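Local coordinates for protein hydroquinone dioxygenase small subunit (Pseudomonas sp., PDB 4ZXA) that forms, together with a large subunit, a cupin-type, iron(II)-dependent hydroquinone 1,2-dioxygenase that probably opens the hydroquinone ring, at residues L66-Q71 with G88-E93; K48-V53 with F140-P145; H34-N39 with E160-I165. All blocks are in the same frame, centred on the assembly; numbering follows the deposited sequence.

Interaction 1: L66-Q71 with G88-E93; sequences LRAEGQ and GEVRVE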
loop_
_atom_site.group_PDB
_atom_site.type_symbol
_atom_site.label_atom_id
_atom_site.label_comp_id
_atom_site.label_asym_id
_atom_site.label_seq_id
_atom_site.Cartn_x
_atom_site.Cartn_y
_atom_site.Cartn_z
ATOM N N LEU A 66 29.454 13.050 24.477
ATOM C CA LEU A 66 30.547 13.879 24.997
ATOM C C LEU A 66 30.848 15.072 24.094
ATOM O O LEU A 66 30.931 14.943 22.852
ATOM C CB LEU A 66 31.834 13.072 25.202
ATOM C CG LEU A 66 31.890 12.042 26.328
ATOM C CD1 LEU A 66 30.943 10.886 26.043
ATOM C CD2 LEU A 66 33.311 11.533 26.501
ATOM N N ARG A 67 31.021 16.231 24.726
ATOM C CA ARG A 67 31.536 17.395 24.030
ATOM C C ARG A 67 33.060 17.314 24.030
ATOM O O ARG A 67 33.701 17.498 25.067
ATOM C CB ARG A 67 31.063 18.687 24.704
ATOM C CG ARG A 67 31.486 19.955 23.977
ATOM C CD ARG A 67 31.295 21.218 24.822
ATOM N NE ARG A 67 31.972 22.337 24.179
ATOM C CZ ARG A 67 31.441 23.056 23.198
ATOM N NH1 ARG A 67 30.203 22.785 22.788
ATOM N NH2 ARG A 67 32.136 24.044 22.637
ATOM N N ALA A 68 33.638 17.024 22.870
ATOM C CA ALA A 68 35.088 16.945 22.750
ATOM C C ALA A 68 35.696 18.343 22.550
ATOM O O ALA A 68 35.526 18.976 21.498
ATOM C CB ALA A 68 35.473 16.013 21.604
ATOM N N GLU A 69 36.392 18.819 23.574
ATOM C CA GLU A 69 37.030 20.127 23.534
ATOM C C GLU A 69 38.271 20.109 24.414
ATOM O O GLU A 69 38.186 19.989 25.637
ATOM C CB GLU A 69 36.065 21.217 23.999
ATOM C CG GLU A 69 36.644 22.618 23.896
ATOM C CD GLU A 69 35.663 23.692 24.331
ATOM O OE1 GLU A 69 34.522 23.335 24.708
ATOM O OE2 GLU A 69 36.033 24.890 24.294
ATOM N N GLY A 70 39.431 20.220 23.792
ATOM C CA GLY A 70 40.658 20.113 24.549
ATOM C C GLY A 70 41.020 18.667 24.819
ATOM O O GLY A 70 40.861 17.802 23.959
ATOM N N GLN A 71 41.510 18.399 26.022
ATOM C CA GLN A 71 42.022 17.079 26.344
ATOM C C GLN A 71 41.235 16.502 27.502
ATOM O O GLN A 71 41.082 17.164 28.525
ATOM C CB GLN A 71 43.484 17.183 26.725
ATOM C CG GLN A 71 44.189 15.872 26.914
ATOM C CD GLN A 71 45.502 16.058 27.653
ATOM O OE1 GLN A 71 45.526 16.619 28.754
ATOM N NE2 GLN A 71 46.602 15.607 27.048
ATOM N N GLY A 88 33.599 16.950 14.197
ATOM C CA GLY A 88 34.914 17.394 14.599
ATOM C C GLY A 88 35.937 16.305 14.380
ATOM O O GLY A 88 35.747 15.413 13.548
ATOM N N GLU A 89 37.022 16.366 15.137
ATOM C CA GLU A 89 38.103 15.420 14.956
ATOM C C GLU A 89 38.788 15.131 16.285
ATOM O O GLU A 89 39.326 16.022 16.939
ATOM C CB GLU A 89 39.084 15.977 13.928
ATOM C CG GLU A 89 40.246 15.074 13.594
ATOM C CD GLU A 89 41.001 15.561 12.362
ATOM O OE1 GLU A 89 42.150 15.099 12.151
ATOM O OE2 GLU A 89 40.438 16.403 11.609
ATOM N N VAL A 90 38.743 13.881 16.707
ATOM C CA VAL A 90 39.320 13.542 17.993
ATOM C C VAL A 90 40.505 12.619 17.814
ATOM O O VAL A 90 40.477 11.708 16.990
ATOM C CB VAL A 90 38.287 12.891 18.919
ATOM C CG1 VAL A 90 38.913 12.554 20.257
ATOM C CG2 VAL A 90 37.094 13.810 19.108
ATOM N N ARG A 91 41.556 12.889 18.572
ATOM C CA ARG A 91 42.691 11.994 18.682
ATOM C C ARG A 91 42.482 11.179 19.957
ATOM O O ARG A 91 42.128 11.730 21.001
ATOM C CB ARG A 91 43.979 12.818 18.766
ATOM C CG ARG A 91 45.230 12.042 19.149
ATOM C CD ARG A 91 46.465 12.943 19.102
ATOM N NE ARG A 91 47.683 12.180 19.335
ATOM C CZ ARG A 91 48.162 11.921 20.549
ATOM N NH1 ARG A 91 47.519 12.386 21.611
ATOM N NH2 ARG A 91 49.278 11.210 20.704
ATOM N N VAL A 92 42.678 9.870 19.876
ATOM C CA VAL A 92 42.482 9.010 21.039
ATOM C C VAL A 92 43.797 8.304 21.378
ATOM O O VAL A 92 44.312 7.532 20.562
ATOM C CB VAL A 92 41.333 7.967 20.803
ATOM C CG1 VAL A 92 41.029 7.180 22.077
ATOM C CG2 VAL A 92 40.064 8.654 20.291
ATOM N N GLU A 93 44.335 8.580 22.570
ATOM C CA GLU A 93 45.584 7.965 23.032
ATOM C C GLU A 93 45.303 6.710 23.847
ATOM O O GLU A 93 44.413 6.714 24.698
ATOM C CB GLU A 93 46.354 8.917 23.939
ATOM C CG GLU A 93 47.026 10.084 23.262
ATOM C CD GLU A 93 47.393 11.188 24.255
ATOM O OE1 GLU A 93 48.114 10.906 25.240
ATOM O OE2 GLU A 93 46.941 12.335 24.053
#

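Interaction 2: K48-V53 with F140-P145; sequences KPYEKV and FEASRP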
loop_
_atom_site.group_PDB
_atom_site.type_symbol
_atom_site.label_atom_id
_atom_site.label_comp_id
_atom_site.label_asym_id
_atom_site.label_seq_id
_atom_site.Cartn_x
_atom_site.Cartn_y
_atom_site.Cartn_z
ATOM N N LYS A 48 29.698 20.630 29.460
ATOM C CA LYS A 48 31.105 20.929 29.701
ATOM C C LYS A 48 31.953 19.940 28.926
ATOM O O LYS A 48 31.486 18.866 28.567
ATOM C CB LYS A 48 31.434 20.801 31.183
ATOM C CG LYS A 48 30.535 21.573 32.119
ATOM C CD LYS A 48 30.855 21.182 33.566
ATOM C CE LYS A 48 29.814 21.712 34.547
ATOM N NZ LYS A 48 28.430 21.231 34.213
ATOM N N PRO A 49 33.212 20.291 28.665
ATOM C CA PRO A 49 34.014 19.346 27.890
ATOM C C PRO A 49 34.108 17.993 28.568
ATOM O O PRO A 49 34.490 17.916 29.737
ATOM C CB PRO A 49 35.380 20.030 27.831
ATOM C CG PRO A 49 35.025 21.483 27.803
ATOM C CD PRO A 49 33.868 21.603 28.776
ATOM N N TYR A 50 33.718 16.948 27.840
ATOM C CA TYR A 50 33.879 15.559 28.274
ATOM C C TYR A 50 32.985 15.122 29.427
ATOM O O TYR A 50 33.200 14.077 30.028
ATOM C CB TYR A 50 35.348 15.253 28.558
ATOM C CG TYR A 50 36.204 15.391 27.324
ATOM C CD1 TYR A 50 36.093 14.479 26.268
ATOM C CD2 TYR A 50 37.111 16.442 27.196
ATOM C CE1 TYR A 50 36.873 14.602 25.131
ATOM C CE2 TYR A 50 37.898 16.571 26.060
ATOM C CZ TYR A 50 37.777 15.651 25.027
ATOM O OH TYR A 50 38.563 15.785 23.896
ATOM N N GLU A 51 31.981 15.931 29.731
ATOM C CA GLU A 51 30.922 15.508 30.624
ATOM C C GLU A 51 30.171 14.377 29.898
ATOM O O GLU A 51 29.628 14.579 28.809
ATOM C CB GLU A 51 29.981 16.681 30.884
ATOM C CG GLU A 51 29.110 16.546 32.102
ATOM C CD GLU A 51 28.055 17.635 32.149
ATOM O OE1 GLU A 51 28.205 18.640 31.412
ATOM O OE2 GLU A 51 27.069 17.488 32.907
ATOM N N LYS A 52 30.155 13.188 30.489
ATOM C CA LYS A 52 29.503 12.034 29.873
ATOM C C LYS A 52 27.973 12.069 30.057
ATOM O O LYS A 52 27.444 11.546 31.026
ATOM C CB LYS A 52 30.129 10.745 30.419
ATOM C CG LYS A 52 31.671 10.690 30.235
ATOM C CD LYS A 52 32.308 9.488 30.976
ATOM C CE LYS A 52 32.574 8.305 30.047
ATOM N NZ LYS A 52 33.764 8.558 29.118
ATOM N N VAL A 53 27.261 12.703 29.132
ATOM C CA VAL A 53 25.834 12.932 29.341
ATOM C C VAL A 53 25.061 11.763 28.778
ATOM O O VAL A 53 25.135 11.478 27.574
ATOM C CB VAL A 53 25.307 14.252 28.680
ATOM C CG1 VAL A 53 23.795 14.381 28.887
ATOM C CG2 VAL A 53 26.034 15.493 29.233
ATOM N N PHE A 140 41.164 11.494 25.174
ATOM C CA PHE A 140 40.656 12.216 24.010
ATOM C C PHE A 140 41.352 13.576 23.812
ATOM O O PHE A 140 41.472 14.366 24.757
ATOM C CB PHE A 140 39.154 12.458 24.172
ATOM C CG PHE A 140 38.312 11.200 24.172
ATOM C CD1 PHE A 140 38.453 10.243 23.181
ATOM C CD2 PHE A 140 37.362 10.989 25.161
ATOM C CE1 PHE A 140 37.666 9.103 23.182
ATOM C CE2 PHE A 140 36.576 9.847 25.169
ATOM C CZ PHE A 140 36.727 8.907 24.182
ATOM N N GLU A 141 41.783 13.843 22.578
ATOM C CA GLU A 141 42.397 15.117 22.185
ATOM C C GLU A 141 41.576 15.811 21.105
ATOM O O GLU A 141 41.373 15.249 20.035
ATOM C CB GLU A 141 43.778 14.873 21.580
ATOM C CG GLU A 141 44.806 14.312 22.524
ATOM C CD GLU A 141 45.208 15.308 23.587
ATOM O OE1 GLU A 141 44.730 16.473 23.534
ATOM O OE2 GLU A 141 45.994 14.911 24.475
ATOM N N ALA A 142 41.152 17.043 21.349
ATOM C CA ALA A 142 40.349 17.760 20.365
ATOM C C ALA A 142 40.768 19.226 20.230
ATOM O O ALA A 142 40.603 20.015 21.168
ATOM C CB ALA A 142 38.867 17.659 20.718
ATOM N N SER A 143 41.292 19.589 19.062
ATOM C CA SER A 143 41.715 20.964 18.795
ATOM C C SER A 143 40.502 21.860 18.641
ATOM O O SER A 143 40.504 23.013 19.086
ATOM C CB SER A 143 42.558 21.042 17.518
ATOM O OG SER A 143 43.650 20.148 17.579
ATOM N N ARG A 144 39.471 21.323 17.992
ATOM C CA ARG A 144 38.235 22.061 17.750
ATOM C C ARG A 144 37.055 21.330 18.360
ATOM O O ARG A 144 37.075 20.109 18.486
ATOM C CB ARG A 144 38.013 22.260 16.250
ATOM C CG ARG A 144 39.188 22.943 15.552
ATOM C CD ARG A 144 38.806 23.525 14.188
ATOM N NE ARG A 144 39.973 24.083 13.506
ATOM C CZ ARG A 144 40.984 23.352 13.037
ATOM N NH1 ARG A 144 40.967 22.029 13.180
ATOM N NH2 ARG A 144 42.014 23.938 12.429
ATOM N N PRO A 145 36.019 22.079 18.746
ATOM C CA PRO A 145 34.850 21.464 19.380
ATOM C C PRO A 145 34.223 20.392 18.483
ATOM O O PRO A 145 33.954 20.632 17.301
ATOM C CB PRO A 145 33.883 22.647 19.563
ATOM C CG PRO A 145 34.753 23.874 19.523
ATOM C CD PRO A 145 35.850 23.530 18.552
#

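Interaction 3: H34-N39 with E160-I165; sequences HYAFSN and EKWAEI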
loop_
_atom_site.group_PDB
_atom_site.type_symbol
_atom_site.label_atom_id
_atom_site.label_comp_id
_atom_site.label_asym_id
_atom_site.label_seq_id
_atom_site.Cartn_x
_atom_site.Cartn_y
_atom_site.Cartn_z
ATOM N N HIS A 34 7.448 10.644 27.319
ATOM C CA HIS A 34 7.606 9.202 27.210
ATOM C C HIS A 34 8.704 8.800 26.221
ATOM O O HIS A 34 9.253 7.704 26.324
ATOM C CB HIS A 34 6.258 8.534 26.881
ATOM C CG HIS A 34 5.225 8.689 27.960
ATOM N ND1 HIS A 34 3.879 8.859 27.692
ATOM C CD2 HIS A 34 5.338 8.699 29.313
ATOM C CE1 HIS A 34 3.214 8.971 28.828
ATOM N NE2 HIS A 34 4.074 8.878 29.826
ATOM N N TYR A 35 9.047 9.698 25.298
ATOM C CA TYR A 35 9.969 9.371 24.204
ATOM C C TYR A 35 11.418 9.774 24.460
ATOM O O TYR A 35 12.260 9.651 23.568
ATOM C CB TYR A 35 9.478 9.980 22.878
ATOM C CG TYR A 35 8.100 9.503 22.506
ATOM C CD1 TYR A 35 7.922 8.299 21.850
ATOM C CD2 TYR A 35 6.971 10.238 22.848
ATOM C CE1 TYR A 35 6.644 7.842 21.528
ATOM C CE2 TYR A 35 5.687 9.790 22.533
ATOM C CZ TYR A 35 5.536 8.588 21.873
ATOM O OH TYR A 35 4.289 8.130 21.546
ATOM N N ALA A 36 11.708 10.248 25.668
ATOM C CA ALA A 36 13.065 10.685 26.023
ATOM C C ALA A 36 13.808 11.303 24.832
ATOM O O ALA A 36 14.899 10.885 24.479
ATOM C CB ALA A 36 13.868 9.519 26.618
ATOM N N PHE A 37 13.190 12.303 24.221
ATOM C CA PHE A 37 13.628 12.820 22.927
ATOM C C PHE A 37 14.640 13.956 23.049
ATOM O O PHE A 37 14.282 15.066 23.445
ATOM C CB PHE A 37 12.411 13.313 22.150
ATOM C CG PHE A 37 12.661 13.489 20.683
ATOM C CD1 PHE A 37 12.444 12.441 19.804
ATOM C CD2 PHE A 37 13.108 14.708 20.179
ATOM C CE1 PHE A 37 12.670 12.599 18.437
ATOM C CE2 PHE A 37 13.339 14.880 18.819
ATOM C CZ PHE A 37 13.117 13.824 17.944
ATOM N N SER A 38 15.896 13.686 22.714
ATOM C CA SER A 38 16.903 14.743 22.695
ATOM C C SER A 38 17.663 14.760 21.372
ATOM O O SER A 38 17.320 14.044 20.442
ATOM C CB SER A 38 17.879 14.582 23.859
ATOM O OG SER A 38 18.738 13.480 23.650
ATOM N N ASN A 39 18.698 15.589 21.290
ATOM C CA ASN A 39 19.532 15.663 20.094
ATOM C C ASN A 39 20.988 15.833 20.511
ATOM O O ASN A 39 21.310 16.746 21.266
ATOM C CB ASN A 39 19.085 16.825 19.219
ATOM C CG ASN A 39 19.942 16.987 17.994
ATOM O OD1 ASN A 39 21.108 17.382 18.088
ATOM N ND2 ASN A 39 19.370 16.699 16.824
ATOM N N GLU A 160 23.143 12.095 34.397
ATOM C CA GLU A 160 21.774 12.108 33.931
ATOM C C GLU A 160 21.159 13.478 34.170
ATOM O O GLU A 160 21.251 14.037 35.270
ATOM C CB GLU A 160 20.948 11.036 34.638
ATOM C CG GLU A 160 21.299 9.612 34.235
ATOM C CD GLU A 160 20.497 8.588 35.024
ATOM O OE1 GLU A 160 20.894 8.275 36.164
ATOM O OE2 GLU A 160 19.457 8.116 34.523
ATOM N N LYS A 161 20.537 14.027 33.134
ATOM C CA LYS A 161 19.828 15.288 33.274
ATOM C C LYS A 161 18.701 15.340 32.266
ATOM O O LYS A 161 18.607 16.275 31.458
ATOM C CB LYS A 161 20.777 16.484 33.118
ATOM C CG LYS A 161 21.798 16.403 31.971
ATOM C CD LYS A 161 22.063 17.799 31.413
ATOM C CE LYS A 161 23.538 18.040 31.081
ATOM N NZ LYS A 161 23.714 19.302 30.253
ATOM N N TRP A 162 17.848 14.321 32.326
ATOM C CA TRP A 162 16.777 14.149 31.356
ATOM C C TRP A 162 15.909 15.400 31.214
ATOM O O TRP A 162 15.646 15.861 30.107
ATOM C CB TRP A 162 15.929 12.904 31.695
ATOM C CG TRP A 162 16.768 11.659 31.823
ATOM C CD1 TRP A 162 17.234 11.108 32.974
ATOM C CD2 TRP A 162 17.256 10.830 30.753
ATOM N NE1 TRP A 162 17.990 9.994 32.696
ATOM C CE2 TRP A 162 18.021 9.800 31.341
ATOM C CE3 TRP A 162 17.128 10.867 29.353
ATOM C CZ2 TRP A 162 18.648 8.805 30.586
ATOM C CZ3 TRP A 162 17.753 9.883 28.604
ATOM C CH2 TRP A 162 18.507 8.863 29.225
ATOM N N ALA A 163 15.469 15.959 32.330
ATOM C CA ALA A 163 14.548 17.090 32.274
ATOM C C ALA A 163 15.172 18.265 31.526
ATOM O O ALA A 163 14.471 19.073 30.921
ATOM C CB ALA A 163 14.101 17.500 33.676
ATOM N N GLU A 164 16.496 18.330 31.540
ATOM C CA GLU A 164 17.208 19.395 30.854
ATOM C C GLU A 164 17.312 19.170 29.351
ATOM O O GLU A 164 17.293 20.135 28.579
ATOM C CB GLU A 164 18.622 19.528 31.399
ATOM C CG GLU A 164 18.754 20.180 32.751
ATOM C CD GLU A 164 20.219 20.386 33.110
ATOM O OE1 GLU A 164 20.938 21.031 32.306
ATOM O OE2 GLU A 164 20.657 19.882 34.169
ATOM N N ILE A 165 17.456 17.910 28.935
ATOM C CA ILE A 165 17.764 17.624 27.530
ATOM C C ILE A 165 16.614 17.093 26.663
ATOM O O ILE A 165 16.671 17.211 25.443
ATOM C CB ILE A 165 18.976 16.681 27.368
ATOM C CG1 ILE A 165 18.764 15.365 28.126
ATOM C CG2 ILE A 165 20.238 17.365 27.808
ATOM C CD1 ILE A 165 19.583 14.210 27.554
HETATM O O HOH W 1 14.892 17.926 23.534
HETATM O O HOH W 2 18.536 17.876 23.185
#

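Interaction 1: L66-Q71 with G88-E93
Val90 meets Ala68 through a single pair of methyl groups. The CB of Val90 stands 5.0 Å from Ala68 CB and carries two branches. CG2 is the branch that touches, 3.7 Å from Ala68 CB. It lies beside the backbone N, opposite the carbonyl carbon. CG1 is anti to the backbone N (chi1 -180°) and stays 5.1 Å from Ala68 CB. The valine side chain also packs on Phe140 and Ile148, and Ala68 on Ile148 and Tyr50, so strands 136-142 and 145-153 and the loop at Tyr50 also line this apolar spot.

The two segments belong to the two facing sheets of the cupin fold. Strand 61-69 lies in the six-stranded sheet and strand 89-97 in the five-stranded one. At Gly70 the chain turns out of the first sheet and enters the second as strand 71-76. Gly70 has backbone angles at which a CB would press on the preceding carbonyl O.

The other approach is polar and looser. Gln71 reaches over with an extended side chain. Its NE2 is 4.4 Å from Glu93 OE2, but its real partner is Glu141 OE2, to which it donates a hydrogen bond. The OE2 atoms of Glu93 and Glu141 lie close, and the Gln71 amide and Arg139, which pairs with Glu93 OE1, probably ease that repulsion.

Along strand 61-69, Arg67 NE donates to Glu69 OE1 at 2.8 Å. The N-H...O angle is 165°, and the bond is part of a salt bridge. The carboxylate sits at the guanidinium edge, in its plane.

Interaction 2: K48-V53 with F140-P145
The rings of Tyr50 and Phe140 lie nearly parallel, their planes 9° apart, yet neither covers the face of the other. They meet rim to rim, with centroids 5.8 Å apart. Tyr50 CG is anti to the carbonyl carbon, beside the backbone N (chi1 -63°), which carries the ring toward Phe140. Tyr50 CE1 touches Phe140 CB at 3.3 Å and comes obliquely to the Phe140 ring, nearest at CD2, 3.6 Å away. Ile148 packs on both side chains.

The phenol end lies along strand 136-142, where its OH is 3.7 Å from Ala142 CB. The OH is hydrogen-bonded to Gly70 O, which helps to hold the end of the ring. With an alanine here, a gap is likely to open beside Phe140, and Gly70 O would lose its phenol partner.

Tyr50 is the third residue of a tight turn, with a positive phi of 70°. Glu51 N bonds to Lys48 O at 3.2 Å, and Glu51 OE1 accepts from Lys48 N, also at 3.2 Å. The arrangement is a type II beta turn leading into strand 52-58; Tyr50 reaches in from it to pack between the two sheets of the cupin fold.

Interaction 3: H34-N39 with E160-I165
Ser38 and Ile165 bring strand 38-39 against the short C-terminal helix 162-165. Both elements lie at the edge of the cupin fold, where the large subunit joins. Ser38 and Asn39 pair antiparallel with a strand of the large subunit, so that sheet runs on from one chain into the other.

The polar link is made by water. Ile165 O, at the end of the helix, accepts from two of them. The first is 2.7 Å from Ile165 O and also donates to Phe37 O at 2.9 Å. The second is 3.0 Å from Ile165 O and takes the hydrogen of Asn39 N at 3.0 Å. The two waters thus tie one carbonyl to two backbone sites of segment 34-39.

The direct contacts are van der Waals contacts. Ser38 CB rests on Ile165 O at 3.3 Å. Ile165 holds CG1 between its backbone N and carbonyl carbon (chi1 56°), and from there CD1 reaches Ser38 OG at 4.1 Å. Further along, Ala36 CB comes obliquely to Trp162 CZ3 at 4.4 Å. The same two residues touch the large subunit, Ala36 at its Trp263 and Trp162 at its Ile337.

Caps and hydrogen bonds within the segments form a third group. Asn39 is the N-cap of helix 40-45, its OD1 accepting from Phe41 N and Glu42 N, while its ND2 bonds to Asp293 of the large subunit. Lys161 is the N-cap residue of helix 162-165, and its O accepts from both Glu164 N and Ile165 N. Trp162 NE1 donates to Glu160 OE2 at 3.0 Å and 172°. Glu160 OE2 lies in the indole plane, while NE1 meets it on the anti side, 29° out of the carboxylate plane.

Overall arrangement
Interactions 1 and 2 lie side by side, their centres 5 Å apart, and both join the same two sheets. Strands 52-58 and 61-69 are neighbours in one sheet, 89-97 and 136-142 in the other. Interaction 2 is buried and aromatic. Interaction 1 is partly buried, with a methyl pair inside and polar and charged groups toward the surface. The Arg91 O to Glu141 N pair joins the two. Interaction 3 is buried, but about 20 Å from interaction 2 and 24 Å from interaction 1, centre to centre. It joins strand 38-39 to the C-terminal helix beside the large subunit, adding water-bridged backbone links to its side-chain contacts. Lys161 packs on Glu51 and Val53, bringing 160-165 against 48-53.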